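Side-chain contacts in purine phosphoribosyltransferase (Pyrococcus horikoshii, PDB 1VDM), which probably acts as a type I phosphoribosyltransferase, joining purine bases to the ribose phosphate of PRPP: residues G[12-17]-G[117-122]; G[17-22]-G[45-50]; G[29-34]-G[100-105]. All blocks are in the same frame, centred on the assembly; numbering follows the deposited sequence.

Contacts 1 and 2 follow one another along helix 8-23, share Ala17 and have centres about 11 Å apart. Ile15 CG2 lies 3.7 Å from Ile47 CD1, so their apolar interiors are continuous. Contact 3 is about 17 Å from both, centre to centre, and belongs to the other face of the central sheet. Strand 29-33 joins the two layers: Ile31 and Val33 look to helix 97-107, whereas Ile30 CD1 reaches Ser45 N on helix 38-47, 3.6 Å away. In relatives the loop between strand 85-90 and helix 97-107 binds PRPP; contact 3 packs the helix after this loop, and Val33 touches Asp90 near its start, consistent with a place near the site.

Contact 1: residues G[12-17]-G[117-122]; sequences DRAIFA and ACLAMK
Leu119 meets helix 8-23 through one methyl group, CD2, which comes to rest beside Ala14 and Ile15. The interaction between the two segments is wholly apolar: Leu119 CD2 stands 4.1 Å from Ala14 CB and 4.0 Å from Ile15 CG1, ordinary van der Waals spacings. The other methyl, Leu119 CD1, is turned from the helix and lies 6.0 Å from Ala14 CB. Leu119 CG sits beside its backbone N (chi1 -66°); the near-extended second torsion sends CD1 along the chain direction and leaves CD2 as the branch facing Ala14 and Ile15, so the end of the side chain comes nearer the helix than its base.

Each residue type fits its position. Ala14 points at the other segment, and its single methyl lets the backbones approach to 6.5 Å between Ala14 CA and Leu119 CA. Ile15 lies at the flank of the helix and meets Leu119 at a slant, offering the methylene CG1 rather than its terminal methyl. Leucine is long enough to bring one methyl into the angle between the two residues.

No hydrogen bond crosses between the segments; polar groups are bonded within each segment or to other neighbours. The chain turns a corner at Leu119, between strands 113-118 and 120-121, and backbone hydrogen bonds from Leu119 to Val133 and Phe134 help hold that corner in place. On the helix, Phe16 N bonds to Asp12 O. Beyond it, Asp12 forms a salt bridge with Arg43, and the ring of Phe16 stacks on Phe16 of a neighbouring subunit.

The contact thus joins the N-terminal helix to the edge region of the central sheet of a type I phosphoribosyltransferase fold. Helix 38-47 borders it, with Pro40 touching Leu119 and Arg43 touching Ile15, while Phe134 of strand 134-135 packs against Ala14.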
loop_
_atom_site.group_PDB
_atom_site.type_symbol
_atom_site.label_atom_id
_atom_site.label_comp_id
_atom_site.label_asym_id
_atom_site.label_seq_id
_atom_site.Cartn_x
_atom_site.Cartn_y
_atom_site.Cartn_z
ATOM N N ASP G 12 -4.798 16.865 24.557
ATOM C CA ASP G 12 -3.927 15.694 24.636
ATOM C C ASP G 12 -2.819 15.925 25.671
ATOM O O ASP G 12 -2.594 15.089 26.544
ATOM C CB ASP G 12 -3.312 15.363 23.268
ATOM C CG ASP G 12 -4.073 14.264 22.530
ATOM O OD1 ASP G 12 -4.667 13.386 23.192
ATOM O OD2 ASP G 12 -4.060 14.269 21.284
ATOM N N ARG G 13 -2.136 17.058 25.578
ATOM C CA ARG G 13 -1.082 17.364 26.534
ATOM C C ARG G 13 -1.608 17.428 27.973
ATOM O O ARG G 13 -0.927 17.009 28.918
ATOM C CB ARG G 13 -0.407 18.682 26.181
ATOM C CG ARG G 13 0.513 18.586 25.003
ATOM C CD ARG G 13 1.197 19.908 24.783
ATOM N NE ARG G 13 0.366 20.855 24.050
ATOM C CZ ARG G 13 0.743 22.090 23.751
ATOM N NH1 ARG G 13 1.932 22.538 24.134
ATOM N NH2 ARG G 13 -0.046 22.862 23.028
ATOM N N ALA G 14 -2.820 17.949 28.133
ATOM C CA ALA G 14 -3.429 18.059 29.449
ATOM C C ALA G 14 -3.725 16.673 29.991
ATOM O O ALA G 14 -3.527 16.405 31.175
ATOM C CB ALA G 14 -4.717 18.869 29.369
ATOM N N ILE G 15 -4.218 15.796 29.121
ATOM C CA ILE G 15 -4.540 14.435 29.525
ATOM C C ILE G 15 -3.277 13.662 29.885
ATOM O O ILE G 15 -3.282 12.875 30.825
ATOM C CB ILE G 15 -5.284 13.682 28.407
ATOM C CG1 ILE G 15 -6.689 14.248 28.249
ATOM C CG2 ILE G 15 -5.353 12.189 28.729
ATOM C CD1 ILE G 15 -7.474 13.579 27.147
ATOM N N PHE G 16 -2.197 13.887 29.139
ATOM C CA PHE G 16 -0.938 13.199 29.414
ATOM C C PHE G 16 -0.377 13.621 30.764
ATOM O O PHE G 16 0.159 12.790 31.509
ATOM C CB PHE G 16 0.098 13.455 28.298
ATOM C CG PHE G 16 -0.000 12.479 27.143
ATOM C CD1 PHE G 16 0.187 11.109 27.352
ATOM C CD2 PHE G 16 -0.319 12.921 25.853
ATOM C CE1 PHE G 16 0.054 10.186 26.288
ATOM C CE2 PHE G 16 -0.453 12.008 24.788
ATOM C CZ PHE G 16 -0.266 10.638 25.012
ATOM N N ALA G 17 -0.513 14.906 31.079
ATOM C CA ALA G 17 -0.036 15.448 32.350
ATOM C C ALA G 17 -0.820 14.831 33.507
ATOM O O ALA G 17 -0.253 14.435 34.523
ATOM C CB ALA G 17 -0.187 16.965 32.357
ATOM N N ALA G 117 -10.500 14.089 38.654
ATOM C CA ALA G 117 -9.642 14.680 37.638
ATOM C C ALA G 117 -10.459 15.397 36.573
ATOM O O ALA G 117 -11.464 14.874 36.085
ATOM C CB ALA G 117 -8.779 13.600 36.998
ATOM N N CYS G 118 -10.012 16.597 36.217
ATOM C CA CYS G 118 -10.684 17.418 35.217
ATOM C C CYS G 118 -9.669 18.133 34.355
ATOM O O CYS G 118 -8.530 18.348 34.768
ATOM C CB CYS G 118 -11.566 18.481 35.886
ATOM S SG CYS G 118 -13.028 17.862 36.716
ATOM N N LEU G 119 -10.083 18.511 33.156
ATOM C CA LEU G 119 -9.194 19.241 32.277
ATOM C C LEU G 119 -9.044 20.657 32.827
ATOM O O LEU G 119 -7.941 21.210 32.855
ATOM C CB LEU G 119 -9.777 19.301 30.871
ATOM C CG LEU G 119 -9.896 17.968 30.139
ATOM C CD1 LEU G 119 -10.674 18.160 28.833
ATOM C CD2 LEU G 119 -8.487 17.430 29.873
ATOM N N ALA G 120 -10.161 21.233 33.272
ATOM C CA ALA G 120 -10.172 22.590 33.804
ATOM C C ALA G 120 -11.194 22.781 34.913
ATOM O O ALA G 120 -12.070 21.943 35.128
ATOM C CB ALA G 120 -10.451 23.583 32.683
ATOM N N MET G 121 -11.066 23.895 35.621
ATOM C CA MET G 121 -11.991 24.225 36.697
ATOM C C MET G 121 -12.195 25.727 36.736
ATOM O O MET G 121 -11.348 26.497 36.278
ATOM C CB MET G 121 -11.458 23.769 38.059
ATOM C CG MET G 121 -10.356 24.653 38.631
ATOM S SD MET G 121 -10.711 25.288 40.303
ATOM C CE MET G 121 -9.974 26.914 40.188
ATOM N N LYS G 122 -13.333 26.136 37.281
ATOM C CA LYS G 122 -13.646 27.549 37.411
ATOM C C LYS G 122 -13.604 27.895 38.902
ATOM O O LYS G 122 -14.113 27.145 39.739
ATOM C CB LYS G 122 -15.004 27.828 36.771
ATOM C CG LYS G 122 -14.925 27.744 35.248
ATOM C CD LYS G 122 -16.279 27.706 34.588
ATOM C CE LYS G 122 -16.148 27.883 33.086
ATOM N NZ LYS G 122 -17.474 27.952 32.421
#

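Contact 2: residues G[17-22]-G[45-50]; sequences ALAEKL and SHILGD
Two helices layered on the same face of the central sheet, 8-23 and 38-47, pack together here in the phosphoribosyltransferase fold, with Ala19 and Leu22 meeting Ile47 and Leu48. Helix 38-47 forms the connection of a beta-alpha-beta unit between parallel strands 29-33 and 53-61. At its end it leans on the N-terminal helix through apolar side chains.

Ala19 CB faces Ile47 CG2 at 3.7 Å, a snug fit that suits the small residue: its CA is 6.9 Å from Ile47 CA. The isoleucine has CG2 anti to the backbone N, which sets that branch against Ala19 while CG1 (chi1 -54°) leads the longer branch elsewhere. Leu44 adds to the same apolar layer, touching both Ala19 and Leu22.

Leu48 is the first residue to leave helical geometry, yet its side chain still points at helix 8-23. Beyond it, Gly49 takes positive phi, where a side chain would press against the preceding carbonyl oxygen, and its N bonds to His46 O. Leu22 and Leu48 cross at roughly a right angle, and Leu48 CD1 nestles against both CB and CD1 of Leu22, 4.1 Å from each. The second methyl of Leu48, CD2, rests 3.9 Å from the backbone oxygen of Ala19.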
loop_
_atom_site.group_PDB
_atom_site.type_symbol
_atom_site.label_atom_id
_atom_site.label_comp_id
_atom_site.label_asym_id
_atom_site.label_seq_id
_atom_site.Cartn_x
_atom_site.Cartn_y
_atom_site.Cartn_z
ATOM N N ALA G 17 -0.513 14.906 31.079
ATOM C CA ALA G 17 -0.036 15.448 32.350
ATOM C C ALA G 17 -0.820 14.831 33.507
ATOM O O ALA G 17 -0.253 14.435 34.523
ATOM C CB ALA G 17 -0.187 16.965 32.357
ATOM N N LEU G 18 -2.131 14.748 33.348
ATOM C CA LEU G 18 -2.975 14.173 34.376
ATOM C C LEU G 18 -2.591 12.719 34.593
ATOM O O LEU G 18 -2.491 12.261 35.727
ATOM C CB LEU G 18 -4.452 14.280 33.965
ATOM C CG LEU G 18 -4.973 15.717 33.863
ATOM C CD1 LEU G 18 -6.298 15.759 33.104
ATOM C CD2 LEU G 18 -5.135 16.292 35.267
ATOM N N ALA G 19 -2.379 11.994 33.499
ATOM C CA ALA G 19 -2.003 10.583 33.565
ATOM C C ALA G 19 -0.801 10.359 34.471
ATOM O O ALA G 19 -0.856 9.532 35.374
ATOM C CB ALA G 19 -1.698 10.056 32.174
ATOM N N GLU G 20 0.279 11.095 34.235
ATOM C CA GLU G 20 1.478 10.936 35.048
ATOM C C GLU G 20 1.167 11.087 36.537
ATOM O O GLU G 20 1.726 10.368 37.374
ATOM C CB GLU G 20 2.558 11.943 34.626
ATOM C CG GLU G 20 3.943 11.688 35.264
ATOM C CD GLU G 20 4.464 10.256 35.040
ATOM O OE1 GLU G 20 4.562 9.825 33.867
ATOM O OE2 GLU G 20 4.776 9.559 36.035
ATOM N N LYS G 21 0.268 12.016 36.862
ATOM C CA LYS G 21 -0.129 12.259 38.244
ATOM C C LYS G 21 -1.041 11.153 38.760
ATOM O O LYS G 21 -0.929 10.734 39.910
ATOM C CB LYS G 21 -0.834 13.613 38.366
ATOM C CG LYS G 21 -0.072 14.636 39.184
ATOM C CD LYS G 21 1.305 14.904 38.601
ATOM C CE LYS G 21 2.145 15.767 39.534
ATOM N NZ LYS G 21 3.493 16.055 38.969
ATOM N N LEU G 22 -1.950 10.681 37.914
ATOM C CA LEU G 22 -2.856 9.614 38.323
ATOM C C LEU G 22 -2.106 8.291 38.507
ATOM O O LEU G 22 -2.603 7.377 39.165
ATOM C CB LEU G 22 -3.983 9.436 37.298
ATOM C CG LEU G 22 -5.106 10.480 37.279
ATOM C CD1 LEU G 22 -6.111 10.159 36.173
ATOM C CD2 LEU G 22 -5.792 10.494 38.636
ATOM N N SER G 45 -8.406 5.830 30.231
ATOM C CA SER G 45 -8.630 4.394 30.377
ATOM C C SER G 45 -7.527 3.631 29.637
ATOM O O SER G 45 -7.025 2.623 30.128
ATOM C CB SER G 45 -9.988 3.999 29.805
ATOM O OG SER G 45 -10.197 2.608 29.953
ATOM N N HIS G 46 -7.163 4.127 28.457
ATOM C CA HIS G 46 -6.119 3.529 27.633
ATOM C C HIS G 46 -4.728 3.788 28.220
ATOM O O HIS G 46 -3.972 2.852 28.464
ATOM C CB HIS G 46 -6.180 4.099 26.206
ATOM C CG HIS G 46 -7.323 3.579 25.389
ATOM N ND1 HIS G 46 -7.314 2.329 24.807
ATOM C CD2 HIS G 46 -8.511 4.139 25.054
ATOM C CE1 HIS G 46 -8.445 2.143 24.148
ATOM N NE2 HIS G 46 -9.188 3.226 24.281
ATOM N N ILE G 47 -4.405 5.061 28.455
ATOM C CA ILE G 47 -3.109 5.468 28.996
ATOM C C ILE G 47 -2.723 4.835 30.334
ATOM O O ILE G 47 -1.541 4.709 30.640
ATOM C CB ILE G 47 -3.032 6.998 29.174
ATOM C CG1 ILE G 47 -3.375 7.701 27.863
ATOM C CG2 ILE G 47 -1.628 7.399 29.600
ATOM C CD1 ILE G 47 -3.275 9.211 27.941
ATOM N N LEU G 48 -3.706 4.441 31.131
ATOM C CA LEU G 48 -3.411 3.851 32.430
ATOM C C LEU G 48 -3.509 2.324 32.487
ATOM O O LEU G 48 -3.785 1.757 33.548
ATOM C CB LEU G 48 -4.326 4.462 33.493
ATOM C CG LEU G 48 -4.160 5.960 33.762
ATOM C CD1 LEU G 48 -5.213 6.402 34.759
ATOM C CD2 LEU G 48 -2.767 6.252 34.296
ATOM N N GLY G 49 -3.289 1.659 31.355
ATOM C CA GLY G 49 -3.349 0.208 31.337
ATOM C C GLY G 49 -4.739 -0.389 31.195
ATOM O O GLY G 49 -5.113 -1.299 31.936
ATOM N N ASP G 50 -5.498 0.116 30.230
ATOM C CA ASP G 50 -6.855 -0.357 29.975
ATOM C C ASP G 50 -7.650 -0.712 31.224
ATOM O O ASP G 50 -8.233 -1.793 31.301
ATOM C CB ASP G 50 -6.838 -1.566 29.031
ATOM C CG ASP G 50 -6.597 -1.177 27.579
ATOM O OD1 ASP G 50 -6.628 -2.079 26.709
ATOM O OD2 ASP G 50 -6.378 0.025 27.303
#

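Contact 3: residues G[29-34]-G[100-105]; sequences VIIGVA and EVVIEE
Val102 projects from helix 97-107 onto strand 29-33, where its two methyl groups meet Ile31 and Val33. Every interaction across the segments is apolar. The nearest is Val33 CG2 to Val102 CG2 at 4.1 Å; Val102 CG1 lies 4.4 Å from Ile31 CG2 and a similar distance from Val33 CG2. The two valines meet at a slant, each using a methyl that sits beside its own backbone N. For Val102 this follows from a first torsion of 178°, which sets CG1 anti to the N and leaves CG2 for Val33.

Ile31 and Val33 are two residues apart on an extended strand, so both face the helix, while the intervening Gly32 has no side chain to place. This is the layered packing of a type I phosphoribosyltransferase, in which helices cover both faces of a mainly parallel sheet. Helix 97-107 is the crossover of a beta-alpha-beta unit linking parallel strands 85-90 and 113-118. Beta-branched residues suit the strand positions because they favour extended backbone, and on the helix the short valine keeps the layers close, with 8.0 Å between Val33 CA and Val102 CA.

Polar groups bind along the backbone or at the flanks. Ile31 bonds through its backbone to Val87 and Val89 of the adjoining strand, and Glu105 N bonds to Val101 O within the helix. Val102 also touches Ile88 and Val58 on the neighbouring strands, whereas Glu105, which does not touch the strand segment, carries a salt bridge to Lys108.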
loop_
_atom_site.group_PDB
_atom_site.type_symbol
_atom_site.label_atom_id
_atom_site.label_comp_id
_atom_site.label_asym_id
_atom_site.label_seq_id
_atom_site.Cartn_x
_atom_site.Cartn_y
_atom_site.Cartn_z
ATOM N N VAL G 29 -10.543 1.891 38.798
ATOM C CA VAL G 29 -11.649 2.106 37.880
ATOM C C VAL G 29 -11.842 3.591 37.577
ATOM O O VAL G 29 -11.512 4.456 38.394
ATOM C CB VAL G 29 -12.954 1.533 38.471
ATOM C CG1 VAL G 29 -13.260 2.214 39.799
ATOM C CG2 VAL G 29 -14.102 1.720 37.498
ATOM N N ILE G 30 -12.360 3.876 36.388
ATOM C CA ILE G 30 -12.613 5.245 35.971
ATOM C C ILE G 30 -14.099 5.442 35.716
ATOM O O ILE G 30 -14.778 4.574 35.160
ATOM C CB ILE G 30 -11.877 5.613 34.670
ATOM C CG1 ILE G 30 -10.365 5.563 34.871
ATOM C CG2 ILE G 30 -12.277 7.007 34.240
ATOM C CD1 ILE G 30 -9.573 5.893 33.608
ATOM N N ILE G 31 -14.595 6.597 36.138
ATOM C CA ILE G 31 -15.992 6.948 35.948
ATOM C C ILE G 31 -16.019 8.248 35.154
ATOM O O ILE G 31 -15.646 9.314 35.661
ATOM C CB ILE G 31 -16.713 7.128 37.307
ATOM C CG1 ILE G 31 -16.620 5.820 38.105
ATOM C CG2 ILE G 31 -18.173 7.509 37.080
ATOM C CD1 ILE G 31 -17.057 5.934 39.528
ATOM N N GLY G 32 -16.430 8.142 33.896
ATOM C CA GLY G 32 -16.489 9.311 33.046
ATOM C C GLY G 32 -17.852 9.964 33.088
ATOM O O GLY G 32 -18.876 9.295 32.926
ATOM N N VAL G 33 -17.863 11.273 33.324
ATOM C CA VAL G 33 -19.084 12.069 33.325
ATOM C C VAL G 33 -19.435 12.559 31.918
ATOM O O VAL G 33 -18.677 13.262 31.262
ATOM C CB VAL G 33 -18.868 13.263 34.257
ATOM C CG1 VAL G 33 -20.164 14.059 34.395
ATOM C CG2 VAL G 33 -18.431 12.779 35.627
ATOM N N ALA G 34 -20.617 12.124 31.440
ATOM C CA ALA G 34 -21.044 12.522 30.104
ATOM C C ALA G 34 -21.493 13.985 30.066
ATOM O O ALA G 34 -21.944 14.557 31.049
ATOM C CB ALA G 34 -22.199 11.613 29.683
ATOM N N GLU G 100 -20.988 16.748 42.355
ATOM C CA GLU G 100 -21.526 16.345 43.653
ATOM C C GLU G 100 -22.510 15.187 43.511
ATOM O O GLU G 100 -22.517 14.268 44.330
ATOM C CB GLU G 100 -22.190 17.533 44.358
ATOM C CG GLU G 100 -21.176 18.517 44.923
ATOM C CD GLU G 100 -21.801 19.627 45.750
ATOM O OE1 GLU G 100 -21.037 20.486 46.251
ATOM O OE2 GLU G 100 -23.046 19.641 45.899
ATOM N N VAL G 101 -23.333 15.221 42.470
ATOM C CA VAL G 101 -24.286 14.142 42.247
ATOM C C VAL G 101 -23.529 12.840 41.977
ATOM O O VAL G 101 -23.907 11.774 42.463
ATOM C CB VAL G 101 -25.189 14.433 41.041
ATOM C CG1 VAL G 101 -26.172 13.290 40.842
ATOM C CG2 VAL G 101 -25.932 15.739 41.252
ATOM N N VAL G 102 -22.454 12.937 41.197
ATOM C CA VAL G 102 -21.644 11.768 40.854
ATOM C C VAL G 102 -20.876 11.214 42.052
ATOM O O VAL G 102 -20.687 10.005 42.157
ATOM C CB VAL G 102 -20.642 12.096 39.716
ATOM C CG1 VAL G 102 -19.788 10.890 39.405
ATOM C CG2 VAL G 102 -21.395 12.524 38.482
ATOM N N ILE G 103 -20.432 12.083 42.953
ATOM C CA ILE G 103 -19.698 11.618 44.122
ATOM C C ILE G 103 -20.627 10.852 45.053
ATOM O O ILE G 103 -20.180 10.038 45.856
ATOM C CB ILE G 103 -19.057 12.787 44.889
ATOM C CG1 ILE G 103 -18.071 13.515 43.975
ATOM C CG2 ILE G 103 -18.329 12.272 46.119
ATOM C CD1 ILE G 103 -17.392 14.693 44.624
ATOM N N GLU G 104 -21.927 11.105 44.934
ATOM C CA GLU G 104 -22.914 10.426 45.769
ATOM C C GLU G 104 -23.284 9.057 45.207
ATOM O O GLU G 104 -23.669 8.156 45.950
ATOM C CB GLU G 104 -24.175 11.286 45.915
ATOM C CG GLU G 104 -24.057 12.379 46.964
ATOM C CD GLU G 104 -24.100 11.835 48.386
ATOM O OE1 GLU G 104 -23.793 12.601 49.327
ATOM O OE2 GLU G 104 -24.451 10.646 48.563
ATOM N N GLU G 105 -23.183 8.906 43.895
ATOM C CA GLU G 105 -23.493 7.627 43.273
ATOM C C GLU G 105 -22.296 6.689 43.454
ATOM O O GLU G 105 -22.444 5.464 43.485
ATOM C CB GLU G 105 -23.799 7.825 41.786
ATOM C CG GLU G 105 -25.024 8.689 41.518
ATOM C CD GLU G 105 -26.274 8.143 42.182
ATOM O OE1 GLU G 105 -26.653 6.988 41.881
ATOM O OE2 GLU G 105 -26.876 8.867 43.005
#